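Local coordinates for epoxide hydrolase (Aspergillus niger, PDB 3G02), which probably hydrolyses epoxides to vicinal diols, using an alpha/beta-hydrolase fold, and is here a variant evolved for enantioselectivity, at residues A7-P10 / S11-I15; T387-T390 / A391-Q395. The protein carries 9 engineered substitutions. All coordinates share one frame; numbering follows the deposited sequence.

Contact 1: A7-P10 / S11-I15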
loop_
_atom_site.group_PDB
_atom_site.type_symbol
_atom_site.label_atom_id
_atom_site.label_comp_id
_atom_site.label_asym_id
_atom_site.label_seq_id
_atom_site.Cartn_x
_atom_site.Cartn_y
_atom_site.Cartn_z
ATOM N N ALA A 7 -38.439 0.030 -16.055
ATOM C CA ALA A 7 -37.833 -1.303 -15.926
ATOM C C ALA A 7 -38.083 -2.220 -17.126
ATOM O O ALA A 7 -37.628 -3.365 -17.143
ATOM C CB ALA A 7 -38.297 -1.974 -14.637
ATOM N N LYS A 8 -38.804 -1.717 -18.124
ATOM C CA LYS A 8 -39.092 -2.496 -19.324
ATOM C C LYS A 8 -37.902 -2.461 -20.282
ATOM O O LYS A 8 -37.486 -1.393 -20.730
ATOM C CB LYS A 8 -40.362 -1.971 -20.008
ATOM C CG LYS A 8 -40.767 -2.734 -21.262
ATOM C CD LYS A 8 -41.952 -2.070 -21.948
ATOM C CE LYS A 8 -42.038 -2.482 -23.410
ATOM N NZ LYS A 8 -43.061 -1.686 -24.149
ATOM N N PHE A 9 -37.357 -3.638 -20.590
ATOM C CA PHE A 9 -36.264 -3.755 -21.553
ATOM C C PHE A 9 -36.689 -3.223 -22.919
ATOM O O PHE A 9 -37.867 -3.337 -23.281
ATOM C CB PHE A 9 -35.831 -5.219 -21.690
ATOM C CG PHE A 9 -34.792 -5.661 -20.686
ATOM C CD1 PHE A 9 -34.655 -5.025 -19.451
ATOM C CD2 PHE A 9 -33.972 -6.747 -20.970
ATOM C CE1 PHE A 9 -33.699 -5.449 -18.529
ATOM C CE2 PHE A 9 -33.021 -7.182 -20.058
ATOM C CZ PHE A 9 -32.880 -6.531 -18.834
ATOM N N PRO A 10 -35.740 -2.641 -23.681
ATOM C CA PRO A 10 -36.034 -2.208 -25.049
ATOM C C PRO A 10 -36.531 -3.374 -25.900
ATOM O O PRO A 10 -36.167 -4.526 -25.645
ATOM C CB PRO A 10 -34.677 -1.723 -25.561
ATOM C CG PRO A 10 -33.929 -1.349 -24.328
ATOM C CD PRO A 10 -34.344 -2.347 -23.307
ATOM N N SER A 11 -37.366 -3.073 -26.890
ATOM C CA SER A 11 -37.938 -4.102 -27.762
ATOM C C SER A 11 -36.868 -4.879 -28.527
ATOM O O SER A 11 -37.064 -6.050 -28.862
ATOM C CB SER A 11 -38.933 -3.483 -28.747
ATOM O OG SER A 11 -38.278 -2.601 -29.643
ATOM N N SER A 12 -35.740 -4.222 -28.793
ATOM C CA SER A 12 -34.625 -4.817 -29.538
ATOM C C SER A 12 -33.691 -5.670 -28.668
ATOM O O SER A 12 -32.766 -6.302 -29.185
ATOM C CB SER A 12 -33.830 -3.727 -30.262
ATOM O OG SER A 12 -33.407 -2.717 -29.357
ATOM N N ALA A 13 -33.930 -5.684 -27.357
ATOM C CA ALA A 13 -33.128 -6.492 -26.435
ATOM C C ALA A 13 -33.271 -7.979 -26.740
ATOM O O ALA A 13 -34.381 -8.475 -26.959
ATOM C CB ALA A 13 -33.513 -6.208 -24.987
ATOM N N SER A 14 -32.141 -8.681 -26.760
ATOM C CA SER A 14 -32.136 -10.116 -27.010
ATOM C C SER A 14 -32.234 -10.917 -25.717
ATOM O O SER A 14 -32.797 -12.010 -25.709
ATOM C CB SER A 14 -30.899 -10.528 -27.814
ATOM O OG SER A 14 -29.699 -10.103 -27.192
ATOM N N ILE A 15 -31.699 -10.363 -24.625
ATOM C CA ILE A 15 -31.691 -11.047 -23.328
ATOM C C ILE A 15 -32.977 -10.862 -22.522
ATOM O O ILE A 15 -33.760 -9.940 -22.772
ATOM C CB ILE A 15 -30.472 -10.635 -22.455
ATOM C CG1 ILE A 15 -30.422 -9.111 -22.268
ATOM C CG2 ILE A 15 -29.181 -11.174 -23.060
ATOM C CD1 ILE A 15 -29.614 -8.654 -21.058
#
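P10 and A13 are the ends of a type I beta turn, with S11 and S12 at its corners in the right-handed helical region, so that the extended run through F9 and P10 doubles back toward I15. The turn is closed by A13 N, which donates to P10 O over 3.0 Å with an N-H...O angle of 157°. The donor stands 61° out of the carbonyl plane, so it approaches from above the C=O group and not along a lone pair. F9 carries the side-chain contact. Its CG lies beside the backbone N (chi1 -87°), a setting that brings the ring over to the returning chain. The CD2-CE2 side of the ring does the touching. F9 CD2 is 4.1 Å from A13 CB, which approaches obliquely, while I15 O sits at the ring edge, near its plane, 3.7 Å from F9 CD2. Next along the ring, F9 CE2 lies 3.8 Å from I15 CD1, the two side chains crossing at a slant. The proline ring adds a looser contact, P10 CD to A13 CB at 4.3 Å, and farther round the ring P10 CB lies 4.1 Å from S12 OG. That hydroxyl is hydrogen-bonded to G182 O, which ties the turn to the loop after helix 167-180. The whole arrangement is a surface turn in the N-terminal loop that leads to helix 26-38, away from the annotated active-site residues. F9 meets F88 edge-to-face, its ring also meets that of F103, and I15 touches T90. F9 and I15, before and after the turn's corners, thus rest on edge strand 87-92, while P10 touches F103, just after strand 95-102, and F183, beyond helix 167-180.

Contact 2: T387-T390 / A391-Q395; sequences TDLT and AFVEQ
E394 runs back alongside T390, one turn earlier in the same helix, and every part of its side chain stays near that residue. E394 CB lies 3.5 Å from T390 O, the carbonyl oxygen that also accepts E394 N. E394 CG comes closer still, 3.3 Å from T390 O, because it is placed beside its own backbone N (chi1 -74°). Beyond CG the chain is extended: E394 CD is 3.7 Å from T390 O, and E394 OE2 ends 3.6 Å from T390 CG2, a contact with the methyl and not with the hydroxyl. T390 OG1 bonds instead to K386 O, a helical carbonyl one turn back. Helix 382-396 is the C-terminal helix of the alpha/beta-hydrolase fold, packed against one face of the central sheet, and four successive i to i+4 bonds cross this part of it. V393 N to L389 O, at 2.9 Å, runs nearly along the C=O axis, whereas the other three donors are tilted by 20° to 25° from their carbonyl planes. On the sheet side L389 and V393 lie side by side, L389 CD1 to V393 CG2 4.1 Å; L389 touches L114, and V393 touches V110 and I112, all of strand 110-115. F392 meets F366 edge-to-face, while D388 OD2 is hydrogen-bonded to H370 NE2 and S344 OG.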
loop_
_atom_site.group_PDB
_atom_site.type_symbol
_atom_site.label_atom_id
_atom_site.label_comp_id
_atom_site.label_asym_id
_atom_site.label_seq_id
_atom_site.Cartn_x
_atom_site.Cartn_y
_atom_site.Cartn_z
ATOM N N THR A 387 -26.105 17.618 -16.778
ATOM C CA THR A 387 -26.327 18.692 -17.744
ATOM C C THR A 387 -25.314 18.632 -18.883
ATOM O O THR A 387 -25.682 18.778 -20.051
ATOM C CB THR A 387 -26.311 20.070 -17.045
ATOM O OG1 THR A 387 -27.427 20.149 -16.149
ATOM C CG2 THR A 387 -26.398 21.217 -18.052
ATOM N N ASP A 388 -24.046 18.401 -18.543
ATOM C CA ASP A 388 -22.993 18.259 -19.552
ATOM C C ASP A 388 -23.245 17.073 -20.470
ATOM O O ASP A 388 -23.141 17.200 -21.691
ATOM C CB ASP A 388 -21.623 18.100 -18.895
ATOM C CG ASP A 388 -21.117 19.381 -18.264
ATOM O OD1 ASP A 388 -21.842 20.405 -18.281
ATOM O OD2 ASP A 388 -19.983 19.354 -17.740
ATOM N N LEU A 389 -23.582 15.926 -19.884
ATOM C CA LEU A 389 -23.852 14.720 -20.671
ATOM C C LEU A 389 -25.003 14.951 -21.637
ATOM O O LEU A 389 -24.898 14.615 -22.817
ATOM C CB LEU A 389 -24.144 13.508 -19.776
ATOM C CG LEU A 389 -24.545 12.202 -20.484
ATOM C CD1 LEU A 389 -23.424 11.669 -21.389
ATOM C CD2 LEU A 389 -24.981 11.144 -19.474
ATOM N N THR A 390 -26.090 15.529 -21.128
ATOM C CA THR A 390 -27.275 15.815 -21.939
ATOM C C THR A 390 -26.927 16.734 -23.109
ATOM O O THR A 390 -27.305 16.460 -24.250
ATOM C CB THR A 390 -28.396 16.435 -21.089
ATOM O OG1 THR A 390 -28.755 15.528 -20.041
ATOM C CG2 THR A 390 -29.625 16.710 -21.944
ATOM N N ALA A 391 -26.191 17.807 -22.825
ATOM C CA ALA A 391 -25.749 18.742 -23.864
ATOM C C ALA A 391 -24.859 18.056 -24.900
ATOM O O ALA A 391 -24.975 18.320 -26.102
ATOM C CB ALA A 391 -25.039 19.934 -23.245
ATOM N N PHE A 392 -23.984 17.165 -24.434
ATOM C CA PHE A 392 -23.082 16.425 -25.318
ATOM C C PHE A 392 -23.859 15.530 -26.284
ATOM O O PHE A 392 -23.584 15.529 -27.487
ATOM C CB PHE A 392 -22.082 15.604 -24.492
ATOM C CG PHE A 392 -21.200 14.699 -25.316
ATOM C CD1 PHE A 392 -20.177 15.223 -26.103
ATOM C CD2 PHE A 392 -21.388 13.320 -25.294
ATOM C CE1 PHE A 392 -19.361 14.385 -26.862
ATOM C CE2 PHE A 392 -20.580 12.476 -26.049
ATOM C CZ PHE A 392 -19.564 13.009 -26.832
ATOM N N VAL A 393 -24.829 14.783 -25.759
ATOM C CA VAL A 393 -25.655 13.887 -26.571
ATOM C C VAL A 393 -26.449 14.686 -27.606
ATOM O O VAL A 393 -26.492 14.319 -28.781
ATOM C CB VAL A 393 -26.612 13.022 -25.707
ATOM C CG1 VAL A 393 -27.489 12.145 -26.589
ATOM C CG2 VAL A 393 -25.826 12.158 -24.720
ATOM N N GLU A 394 -27.058 15.786 -27.164
ATOM C CA GLU A 394 -27.819 16.665 -28.055
ATOM C C GLU A 394 -26.965 17.184 -29.211
ATOM O O GLU A 394 -27.444 17.293 -30.343
ATOM C CB GLU A 394 -28.433 17.831 -27.275
ATOM C CG GLU A 394 -29.619 17.433 -26.406
ATOM C CD GLU A 394 -30.119 18.559 -25.515
ATOM O OE1 GLU A 394 -29.493 19.644 -25.492
ATOM O OE2 GLU A 394 -31.141 18.357 -24.825
ATOM N N GLN A 395 -25.701 17.487 -28.924
ATOM C CA GLN A 395 -24.772 17.998 -29.927
ATOM C C GLN A 395 -24.359 16.945 -30.958
ATOM O O GLN A 395 -24.310 17.240 -32.156
ATOM C CB GLN A 395 -23.528 18.598 -29.256
ATOM C CG GLN A 395 -22.529 19.216 -30.233
ATOM C CD GLN A 395 -21.258 19.710 -29.570
ATOM O OE1 GLN A 395 -20.155 19.429 -30.040
ATOM N NE2 GLN A 395 -21.403 20.457 -28.479
#

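Both contacts are local, but they lie in different parts of the fold. Contact 1 is a surface turn in the N-terminal loop, held by one backbone bond and by aromatic-aliphatic touches, against the outermost strand 87-92. Contact 2 is partly buried: regular helical bonding supports it, and its apolar face rests on inner strands 110-115, 143-148 and 187-191 as well as on 362-369, the outermost strand at the other end of the sheet. S12 of contact 1 is hydrogen-bonded to a loop, whereas the carboxylate of D388 in contact 2 is bonded to S344 in strand 340-345 and to H370 just after strand 362-369. The centres lie 24 Å apart, with nearest atoms about 15 Å apart and no touch.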